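Local coordinates for protein nucleoporin NUP82 (Chaetomium thermophilum, PDB 5CWW) that probably serves as a structural component of the nuclear pore complex and a docking partner for transport factors, this piece being its N-terminal beta-propeller domain, at residues 42-53 and 115-126; 175-183 and 254-262. All blocks are in the same frame, centred on the assembly; numbering follows the deposited sequence.

In the fold
Both contacts join the innermost strands of neighbouring blades in the N-terminal beta-propeller of NUP82. Strands 49-52, 119-122, 175-180 and 254-258 each begin a four-stranded antiparallel sheet, so contact 1 and contact 2 are the same kind of blade-to-blade joint. Their centres lie about 13 Å apart, and they follow in series along the chain. The joint between them is direct: Gln-119 NE2 is 2.9 Å from Val-176 O, and Val-121 O is 3.2 Å from Trp-180 NE1, both probable hydrogen bonds. The centre of contact 2, the more buried of the two, lies about 4 Å from the centre of the chain, that of contact 1 about 12 Å.

Contact 1: 42-53 and 115-126; sequences KPGPRRTIARRG and DDIRQLVMSPNQ
Arg-47 and Gln-119 run side by side and point the same way. Gln-119 OE1 comes 3.5 Å from Arg-47 CD and lies at the edge of the guanidinium. The guanidinium and amide planes are turned 49° apart. Their polar ends have partners outside the two segments: Arg-47 forms a salt bridge with Asp-391 and its NH1 bonds to Phe-492 O, while Gln-119 NE2 bonds to Val-176 O. The backbones beside them form a single bridge, Arg-47 N to Arg-118 O at 2.9 Å and Leu-120 N to Arg-47 O at 2.8 Å. Arg-118 and Gln-119 also form a classic beta bulge against Leu-132.

Arg-118 bends at chi2 (-75°), which carries its guanidinium toward Lys-42. The two chains cross at about a right angle, with Arg-118 NH2 3.3 Å from Lys-42 CG. In the middle, Ala-50 CB packs on Leu-120 CB at 3.8 Å. Met-122 CE then reaches 3.5 Å from Arg-51 O.

At the far end Arg-52 lies across Gln-126, its CB 3.4 Å from Gln-126 CD. Its NH1 bonds to Gln-126 O at 3.0 Å, with the oxygen in the guanidinium plane. Glu-55 and Pro-143 O take NE and NH2, so three partners fix the rotation of this group. Few backbone bonds tie the two propeller blades here; apolar contacts in the middle and arginines near both ends do much of the joining.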
loop_
_atom_site.group_PDB
_atom_site.type_symbol
_atom_site.label_atom_id
_atom_site.label_comp_id
_atom_site.label_asym_id
_atom_site.label_seq_id
_atom_site.Cartn_x
_atom_site.Cartn_y
_atom_site.Cartn_z
ATOM N N LYS B 42 19.538 -3.520 -8.693
ATOM C CA LYS B 42 19.078 -2.357 -7.944
ATOM C C LYS B 42 17.824 -2.716 -7.140
ATOM O O LYS B 42 16.818 -3.121 -7.718
ATOM C CB LYS B 42 18.797 -1.187 -8.890
ATOM C CG LYS B 42 18.903 0.184 -8.238
ATOM C CD LYS B 42 19.231 1.261 -9.262
ATOM C CE LYS B 42 19.389 2.626 -8.610
ATOM N NZ LYS B 42 19.960 3.633 -9.549
ATOM N N PRO B 43 17.878 -2.568 -5.803
ATOM C CA PRO B 43 16.793 -3.078 -4.954
ATOM C C PRO B 43 15.442 -2.419 -5.223
ATOM O O PRO B 43 15.353 -1.194 -5.309
ATOM C CB PRO B 43 17.276 -2.753 -3.536
ATOM C CG PRO B 43 18.192 -1.598 -3.706
ATOM C CD PRO B 43 18.875 -1.816 -5.021
ATOM N N GLY B 44 14.406 -3.242 -5.357
ATOM C CA GLY B 44 13.059 -2.760 -5.594
ATOM C C GLY B 44 12.236 -3.772 -6.372
ATOM O O GLY B 44 12.785 -4.719 -6.936
ATOM N N PRO B 45 10.909 -3.579 -6.407
ATOM C CA PRO B 45 10.020 -4.475 -7.155
ATOM C C PRO B 45 10.198 -4.345 -8.664
ATOM O O PRO B 45 10.682 -3.317 -9.139
ATOM C CB PRO B 45 8.621 -4.020 -6.728
ATOM C CG PRO B 45 8.790 -2.600 -6.324
ATOM C CD PRO B 45 10.165 -2.499 -5.734
ATOM N N ARG B 46 9.811 -5.383 -9.399
ATOM C CA ARG B 46 9.919 -5.385 -10.853
ATOM C C ARG B 46 8.631 -5.898 -11.491
ATOM O O ARG B 46 8.519 -7.078 -11.836
ATOM C CB ARG B 46 11.103 -6.244 -11.307
ATOM C CG ARG B 46 11.365 -6.173 -12.807
ATOM C CD ARG B 46 12.454 -7.138 -13.251
ATOM N NE ARG B 46 12.738 -7.001 -14.680
ATOM C CZ ARG B 46 13.077 -8.001 -15.491
ATOM N NH1 ARG B 46 13.190 -9.241 -15.033
ATOM N NH2 ARG B 46 13.309 -7.756 -16.772
ATOM N N ARG B 47 7.664 -4.996 -11.642
ATOM C CA ARG B 47 6.418 -5.297 -12.340
ATOM C C ARG B 47 6.518 -4.813 -13.780
ATOM O O ARG B 47 5.757 -3.947 -14.213
ATOM C CB ARG B 47 5.232 -4.644 -11.628
ATOM C CG ARG B 47 5.063 -5.110 -10.194
ATOM C CD ARG B 47 3.735 -4.669 -9.604
ATOM N NE ARG B 47 3.580 -5.142 -8.232
ATOM C CZ ARG B 47 3.224 -6.381 -7.902
ATOM N NH1 ARG B 47 2.985 -7.285 -8.844
ATOM N NH2 ARG B 47 3.112 -6.721 -6.626
ATOM N N THR B 48 7.465 -5.381 -14.516
ATOM C CA THR B 48 7.824 -4.878 -15.834
ATOM C C THR B 48 6.967 -5.462 -16.960
ATOM O O THR B 48 7.219 -5.191 -18.135
ATOM C CB THR B 48 9.304 -5.166 -16.129
ATOM O OG1 THR B 48 9.615 -6.508 -15.738
ATOM C CG2 THR B 48 10.194 -4.205 -15.353
ATOM N N ILE B 49 5.959 -6.254 -16.604
ATOM C CA ILE B 49 5.033 -6.808 -17.589
ATOM C C ILE B 49 3.594 -6.480 -17.210
ATOM O O ILE B 49 3.176 -6.687 -16.070
ATOM C CB ILE B 49 5.183 -8.339 -17.732
ATOM C CG1 ILE B 49 6.614 -8.696 -18.144
ATOM C CG2 ILE B 49 4.194 -8.875 -18.766
ATOM C CD1 ILE B 49 6.903 -10.190 -18.182
ATOM N N ALA B 50 2.850 -5.960 -18.180
ATOM C CA ALA B 50 1.425 -5.685 -18.026
ATOM C C ALA B 50 0.694 -6.200 -19.258
ATOM O O ALA B 50 1.323 -6.453 -20.283
ATOM C CB ALA B 50 1.182 -4.196 -17.833
ATOM N N ARG B 51 -0.626 -6.347 -19.165
ATOM C CA ARG B 51 -1.388 -6.958 -20.249
ATOM C C ARG B 51 -2.812 -6.440 -20.374
ATOM O O ARG B 51 -3.377 -5.883 -19.434
ATOM C CB ARG B 51 -1.454 -8.476 -20.056
ATOM C CG ARG B 51 -2.272 -8.900 -18.838
ATOM C CD ARG B 51 -2.486 -10.394 -18.808
ATOM N NE ARG B 51 -3.482 -10.840 -19.783
ATOM C CZ ARG B 51 -4.784 -10.975 -19.539
ATOM N NH1 ARG B 51 -5.285 -10.691 -18.343
ATOM N NH2 ARG B 51 -5.595 -11.390 -20.502
ATOM N N ARG B 52 -3.376 -6.648 -21.558
ATOM C CA ARG B 52 -4.801 -6.487 -21.794
ATOM C C ARG B 52 -5.179 -7.487 -22.878
ATOM O O ARG B 52 -4.622 -7.462 -23.977
ATOM C CB ARG B 52 -5.148 -5.050 -22.198
ATOM C CG ARG B 52 -4.428 -4.531 -23.434
ATOM C CD ARG B 52 -4.827 -3.096 -23.739
ATOM N NE ARG B 52 -4.364 -2.668 -25.056
ATOM C CZ ARG B 52 -4.655 -1.494 -25.608
ATOM N NH1 ARG B 52 -5.409 -0.614 -24.960
ATOM N NH2 ARG B 52 -4.191 -1.194 -26.814
ATOM N N GLY B 53 -6.113 -8.378 -22.566
ATOM C CA GLY B 53 -6.425 -9.480 -23.456
ATOM C C GLY B 53 -5.163 -10.268 -23.765
ATOM O O GLY B 53 -4.472 -10.722 -22.852
ATOM N N ASP B 115 14.858 7.198 -16.044
ATOM C CA ASP B 115 15.474 6.057 -15.375
ATOM C C ASP B 115 14.732 4.778 -15.741
ATOM O O ASP B 115 13.627 4.830 -16.277
ATOM C CB ASP B 115 15.473 6.262 -13.857
ATOM C CG ASP B 115 16.572 5.482 -13.157
ATOM O OD1 ASP B 115 17.075 4.496 -13.737
ATOM O OD2 ASP B 115 16.932 5.855 -12.021
ATOM N N ASP B 116 15.345 3.633 -15.448
ATOM C CA ASP B 116 14.762 2.338 -15.781
ATOM C C ASP B 116 13.363 2.186 -15.195
ATOM O O ASP B 116 13.133 2.491 -14.024
ATOM C CB ASP B 116 15.657 1.203 -15.278
ATOM C CG ASP B 116 16.997 1.159 -15.982
ATOM O OD1 ASP B 116 17.047 1.462 -17.194
ATOM O OD2 ASP B 116 18.001 0.821 -15.323
ATOM N N ILE B 117 12.432 1.719 -16.019
ATOM C CA ILE B 117 11.071 1.473 -15.565
ATOM C C ILE B 117 11.060 0.349 -14.534
ATOM O O ILE B 117 11.743 -0.663 -14.695
ATOM C CB ILE B 117 10.144 1.116 -16.743
ATOM C CG1 ILE B 117 10.075 2.289 -17.726
ATOM C CG2 ILE B 117 8.743 0.761 -16.245
ATOM C CD1 ILE B 117 9.376 1.969 -19.029
ATOM N N ARG B 118 10.269 0.533 -13.482
ATOM C CA ARG B 118 10.186 -0.433 -12.392
ATOM C C ARG B 118 8.843 -1.150 -12.389
ATOM O O ARG B 118 8.774 -2.346 -12.100
ATOM C CB ARG B 118 10.407 0.261 -11.047
ATOM C CG ARG B 118 11.812 0.810 -10.851
ATOM C CD ARG B 118 12.808 -0.299 -10.563
ATOM N NE ARG B 118 14.161 0.217 -10.376
ATOM C CZ ARG B 118 14.619 0.731 -9.237
ATOM N NH1 ARG B 118 13.834 0.807 -8.170
ATOM N NH2 ARG B 118 15.866 1.171 -9.166
ATOM N N GLN B 119 7.780 -0.416 -12.706
ATOM C CA GLN B 119 6.431 -0.968 -12.648
ATOM C C GLN B 119 5.543 -0.475 -13.785
ATOM O O GLN B 119 5.596 0.696 -14.172
ATOM C CB GLN B 119 5.765 -0.613 -11.315
ATOM C CG GLN B 119 6.575 -0.957 -10.078
ATOM C CD GLN B 119 5.750 -0.865 -8.808
ATOM O OE1 GLN B 119 4.656 -1.427 -8.722
ATOM N NE2 GLN B 119 6.264 -0.144 -7.817
ATOM N N LEU B 120 4.732 -1.390 -14.308
ATOM C CA LEU B 120 3.656 -1.065 -15.238
ATOM C C LEU B 120 2.338 -1.515 -14.623
ATOM O O LEU B 120 2.199 -2.680 -14.247
ATOM C CB LEU B 120 3.865 -1.748 -16.590
ATOM C CG LEU B 120 5.185 -1.474 -17.310
ATOM C CD1 LEU B 120 5.278 -2.325 -18.571
ATOM C CD2 LEU B 120 5.318 0.001 -17.646
ATOM N N VAL B 121 1.374 -0.604 -14.521
ATOM C CA VAL B 121 0.077 -0.941 -13.939
ATOM C C VAL B 121 -1.057 -0.577 -14.888
ATOM O O VAL B 121 -1.346 0.598 -15.114
ATOM C CB VAL B 121 -0.150 -0.226 -12.592
ATOM C CG1 VAL B 121 -1.388 -0.787 -11.905
ATOM C CG2 VAL B 121 1.068 -0.382 -11.690
ATOM N N MET B 122 -1.701 -1.607 -15.429
ATOM C CA MET B 122 -2.823 -1.437 -16.341
ATOM C C MET B 122 -4.038 -0.909 -15.593
ATOM O O MET B 122 -4.306 -1.324 -14.467
ATOM C CB MET B 122 -3.160 -2.772 -17.015
ATOM C CG MET B 122 -4.170 -2.672 -18.149
ATOM S SD MET B 122 -3.584 -1.708 -19.557
ATOM C CE MET B 122 -2.192 -2.696 -20.103
ATOM N N SER B 123 -4.783 -0.011 -16.229
ATOM C CA SER B 123 -5.996 0.532 -15.628
ATOM C C SER B 123 -7.141 -0.459 -15.820
ATOM O O SER B 123 -7.030 -1.373 -16.634
ATOM C CB SER B 123 -6.336 1.893 -16.240
ATOM O OG SER B 123 -6.758 1.761 -17.583
ATOM N N PRO B 124 -8.244 -0.287 -15.072
ATOM C CA PRO B 124 -9.367 -1.235 -15.120
ATOM C C PRO B 124 -9.938 -1.456 -16.521
ATOM O O PRO B 124 -10.138 -2.602 -16.918
ATOM C CB PRO B 124 -10.413 -0.582 -14.209
ATOM C CG PRO B 124 -9.619 0.243 -13.264
ATOM C CD PRO B 124 -8.462 0.763 -14.062
ATOM N N ASN B 125 -10.192 -0.376 -17.252
ATOM C CA ASN B 125 -10.741 -0.480 -18.600
ATOM C C ASN B 125 -9.646 -0.598 -19.659
ATOM O O ASN B 125 -9.927 -0.605 -20.857
ATOM C CB ASN B 125 -11.635 0.724 -18.892
ATOM C CG ASN B 125 -12.841 0.782 -17.975
ATOM O OD1 ASN B 125 -13.385 -0.250 -17.581
ATOM N ND2 ASN B 125 -13.261 1.991 -17.622
ATOM N N GLN B 126 -8.399 -0.683 -19.201
ATOM C CA GLN B 126 -7.266 -1.021 -20.058
ATOM C C GLN B 126 -7.026 0.008 -21.162
ATOM O O GLN B 126 -6.598 -0.342 -22.261
ATOM C CB GLN B 126 -7.480 -2.409 -20.677
ATOM C CG GLN B 126 -7.718 -3.504 -19.647
ATOM C CD GLN B 126 -7.958 -4.863 -20.273
ATOM O OE1 GLN B 126 -8.546 -4.974 -21.351
ATOM N NE2 GLN B 126 -7.503 -5.913 -19.597
HETATM O O HOH W 1 -7.350 -8.708 -19.820
#

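Contact 2: 175-183 and 254-262; sequences VVSAVWHPL and VAAACFPTR
Phe-259 takes Pro-182 over one face of its ring in a CH-pi contact, with Pro-182 CD 3.8 Å from the ring centroid. His-181 meets the same ring obliquely, its CD2 3.4 Å from Phe-259 CZ and the planes 50° apart. At the edge of the imidazole, ND1 accepts a bond from Leu-183 N in the ring plane at 3.1 Å, and NE2 bonds to Leu-287 O. These two bonds fix the rotation of the ring and are consistent with a proton on NE2. Val-179 CG2 packs against Phe-259 CD2 at 3.8 Å. An alanine in place of Phe-259 is likely to open a gap between Val-179, His-181 and Pro-182 and strip the proline of its aromatic platform. The poorly ordered Arg-262 lays one guanidinium face over Pro-182 O without bonding to it.

Further along, Ser-177 OG accepts a bond from Ala-257 N at 3.0 Å (142°). OG stands beside its own backbone N (chi1 -57°), turned to the other strand. Val-176 and Ser-177 form a classic beta bulge against Val-193. The strands run almost parallel, yet the bond between them comes from a side chain. These two propeller blades therefore join mainly by apolar and aromatic packing, with one serine hydroxyl adding a polar link.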
loop_
_atom_site.group_PDB
_atom_site.type_symbol
_atom_site.label_atom_id
_atom_site.label_comp_id
_atom_site.label_asym_id
_atom_site.label_seq_id
_atom_site.Cartn_x
_atom_site.Cartn_y
_atom_site.Cartn_z
ATOM N N VAL B 175 8.304 6.465 -5.128
ATOM C CA VAL B 175 6.976 5.889 -5.311
ATOM C C VAL B 175 7.050 4.372 -5.150
ATOM O O VAL B 175 7.913 3.710 -5.729
ATOM C CB VAL B 175 6.369 6.258 -6.689
ATOM C CG1 VAL B 175 7.237 5.749 -7.840
ATOM C CG2 VAL B 175 4.943 5.730 -6.800
ATOM N N VAL B 176 6.129 3.831 -4.362
ATOM C CA VAL B 176 6.148 2.422 -3.991
ATOM C C VAL B 176 5.024 1.644 -4.662
ATOM O O VAL B 176 5.236 0.539 -5.165
ATOM C CB VAL B 176 6.042 2.272 -2.461
ATOM C CG1 VAL B 176 5.847 0.832 -2.064
ATOM C CG2 VAL B 176 7.291 2.834 -1.797
ATOM N N SER B 177 3.830 2.223 -4.668
ATOM C CA SER B 177 2.680 1.579 -5.282
ATOM C C SER B 177 1.853 2.564 -6.086
ATOM O O SER B 177 1.718 3.735 -5.722
ATOM C CB SER B 177 1.797 0.922 -4.220
ATOM O OG SER B 177 2.535 -0.008 -3.450
ATOM N N ALA B 178 1.315 2.066 -7.192
ATOM C CA ALA B 178 0.316 2.773 -7.968
ATOM C C ALA B 178 -0.808 1.800 -8.268
ATOM O O ALA B 178 -0.597 0.796 -8.951
ATOM C CB ALA B 178 0.913 3.326 -9.252
ATOM N N VAL B 179 -1.993 2.084 -7.738
ATOM C CA VAL B 179 -3.139 1.204 -7.915
ATOM C C VAL B 179 -4.365 2.018 -8.286
ATOM O O VAL B 179 -4.629 3.068 -7.704
ATOM C CB VAL B 179 -3.428 0.375 -6.643
ATOM C CG1 VAL B 179 -2.315 -0.634 -6.405
ATOM C CG2 VAL B 179 -3.598 1.281 -5.427
ATOM N N TRP B 180 -5.104 1.533 -9.275
ATOM C CA TRP B 180 -6.289 2.227 -9.753
ATOM C C TRP B 180 -7.440 1.957 -8.794
ATOM O O TRP B 180 -7.587 0.843 -8.292
ATOM C CB TRP B 180 -6.634 1.780 -11.175
ATOM C CG TRP B 180 -5.538 2.084 -12.160
ATOM C CD1 TRP B 180 -4.471 1.287 -12.473
ATOM C CD2 TRP B 180 -5.390 3.276 -12.944
ATOM N NE1 TRP B 180 -3.674 1.907 -13.408
ATOM C CE2 TRP B 180 -4.217 3.128 -13.713
ATOM C CE3 TRP B 180 -6.137 4.449 -13.073
ATOM C CZ2 TRP B 180 -3.777 4.111 -14.598
ATOM C CZ3 TRP B 180 -5.696 5.426 -13.952
ATOM C CH2 TRP B 180 -4.528 5.250 -14.702
ATOM N N HIS B 181 -8.249 2.976 -8.527
ATOM C CA HIS B 181 -9.345 2.815 -7.580
ATOM C C HIS B 181 -10.454 1.958 -8.198
ATOM O O HIS B 181 -10.908 2.248 -9.301
ATOM C CB HIS B 181 -9.904 4.171 -7.150
ATOM C CG HIS B 181 -10.663 4.119 -5.861
ATOM N ND1 HIS B 181 -11.846 3.427 -5.722
ATOM C CD2 HIS B 181 -10.395 4.652 -4.646
ATOM C CE1 HIS B 181 -12.281 3.546 -4.481
ATOM N NE2 HIS B 181 -11.420 4.287 -3.808
ATOM N N PRO B 182 -10.885 0.893 -7.496
ATOM C CA PRO B 182 -11.919 -0.005 -8.028
ATOM C C PRO B 182 -13.219 0.705 -8.403
ATOM O O PRO B 182 -13.976 0.199 -9.231
ATOM C CB PRO B 182 -12.169 -0.981 -6.869
ATOM C CG PRO B 182 -10.948 -0.933 -6.047
ATOM C CD PRO B 182 -10.392 0.445 -6.181
ATOM N N LEU B 183 -13.472 1.858 -7.790
ATOM C CA LEU B 183 -14.734 2.570 -7.965
ATOM C C LEU B 183 -14.546 3.891 -8.707
ATOM O O LEU B 183 -15.467 4.703 -8.780
ATOM C CB LEU B 183 -15.381 2.830 -6.605
ATOM C CG LEU B 183 -15.580 1.599 -5.717
ATOM C CD1 LEU B 183 -16.206 2.001 -4.389
ATOM C CD2 LEU B 183 -16.425 0.545 -6.414
ATOM N N VAL B 254 6.634 2.574 3.756
ATOM C CA VAL B 254 5.691 1.719 3.042
ATOM C C VAL B 254 6.410 0.754 2.112
ATOM O O VAL B 254 7.300 1.152 1.359
ATOM C CB VAL B 254 4.685 2.550 2.219
ATOM C CG1 VAL B 254 3.677 1.639 1.515
ATOM C CG2 VAL B 254 3.961 3.547 3.115
ATOM N N ALA B 255 6.015 -0.516 2.180
ATOM C CA ALA B 255 6.522 -1.541 1.273
ATOM C C ALA B 255 5.597 -1.680 0.070
ATOM O O ALA B 255 6.057 -1.783 -1.064
ATOM C CB ALA B 255 6.655 -2.870 1.992
ATOM N N ALA B 256 4.292 -1.687 0.322
ATOM C CA ALA B 256 3.311 -1.793 -0.750
ATOM C C ALA B 256 1.909 -1.482 -0.248
ATOM O O ALA B 256 1.639 -1.528 0.951
ATOM C CB ALA B 256 3.345 -3.185 -1.370
ATOM N N ALA B 257 1.021 -1.175 -1.185
ATOM C CA ALA B 257 -0.373 -0.904 -0.876
ATOM C C ALA B 257 -1.255 -1.500 -1.961
ATOM O O ALA B 257 -0.831 -1.641 -3.110
ATOM C CB ALA B 257 -0.617 0.583 -0.753
ATOM N N CYS B 258 -2.481 -1.857 -1.595
ATOM C CA CYS B 258 -3.416 -2.402 -2.562
ATOM C C CYS B 258 -4.856 -2.157 -2.142
ATOM O O CYS B 258 -5.145 -1.933 -0.965
ATOM C CB CYS B 258 -3.176 -3.903 -2.740
ATOM S SG CYS B 258 -3.558 -4.879 -1.274
ATOM N N PHE B 259 -5.746 -2.166 -3.130
ATOM C CA PHE B 259 -7.173 -2.283 -2.887
ATOM C C PHE B 259 -7.537 -3.754 -2.989
ATOM O O PHE B 259 -6.839 -4.517 -3.661
ATOM C CB PHE B 259 -7.988 -1.467 -3.891
ATOM C CG PHE B 259 -7.970 0.009 -3.632
ATOM C CD1 PHE B 259 -8.700 0.551 -2.588
ATOM C CD2 PHE B 259 -7.236 0.858 -4.441
ATOM C CE1 PHE B 259 -8.688 1.913 -2.345
ATOM C CE2 PHE B 259 -7.222 2.224 -4.205
ATOM C CZ PHE B 259 -7.950 2.749 -3.153
ATOM N N PRO B 260 -8.623 -4.166 -2.324
ATOM C CA PRO B 260 -9.057 -5.542 -2.546
ATOM C C PRO B 260 -9.376 -5.797 -4.007
ATOM O O PRO B 260 -9.742 -4.870 -4.736
ATOM C CB PRO B 260 -10.313 -5.656 -1.678
ATOM C CG PRO B 260 -10.063 -4.711 -0.569
ATOM C CD PRO B 260 -9.349 -3.542 -1.206
ATOM N N THR B 261 -9.190 -7.046 -4.418
ATOM C CA THR B 261 -9.669 -7.540 -5.698
ATOM C C THR B 261 -11.115 -7.094 -5.866
ATOM O O THR B 261 -11.881 -7.132 -4.905
ATOM C CB THR B 261 -9.571 -9.073 -5.764
ATOM O OG1 THR B 261 -10.303 -9.639 -4.669
ATOM C CG2 THR B 261 -8.119 -9.522 -5.669
ATOM N N ARG B 262 -11.502 -6.661 -7.061
ATOM C CA ARG B 262 -12.847 -6.118 -7.221
ATOM C C ARG B 262 -13.863 -7.252 -7.211
ATOM O O ARG B 262 -13.529 -8.392 -6.887
ATOM C CB ARG B 262 -12.977 -5.302 -8.509
ATOM C CG ARG B 262 -13.960 -4.135 -8.388
ATOM C CD ARG B 262 -14.568 -3.741 -9.727
ATOM N NE ARG B 262 -15.558 -2.677 -9.579
ATOM C CZ ARG B 262 -16.219 -2.115 -10.589
ATOM N NH1 ARG B 262 -16.001 -2.512 -11.836
ATOM N NH2 ARG B 262 -17.100 -1.152 -10.352
#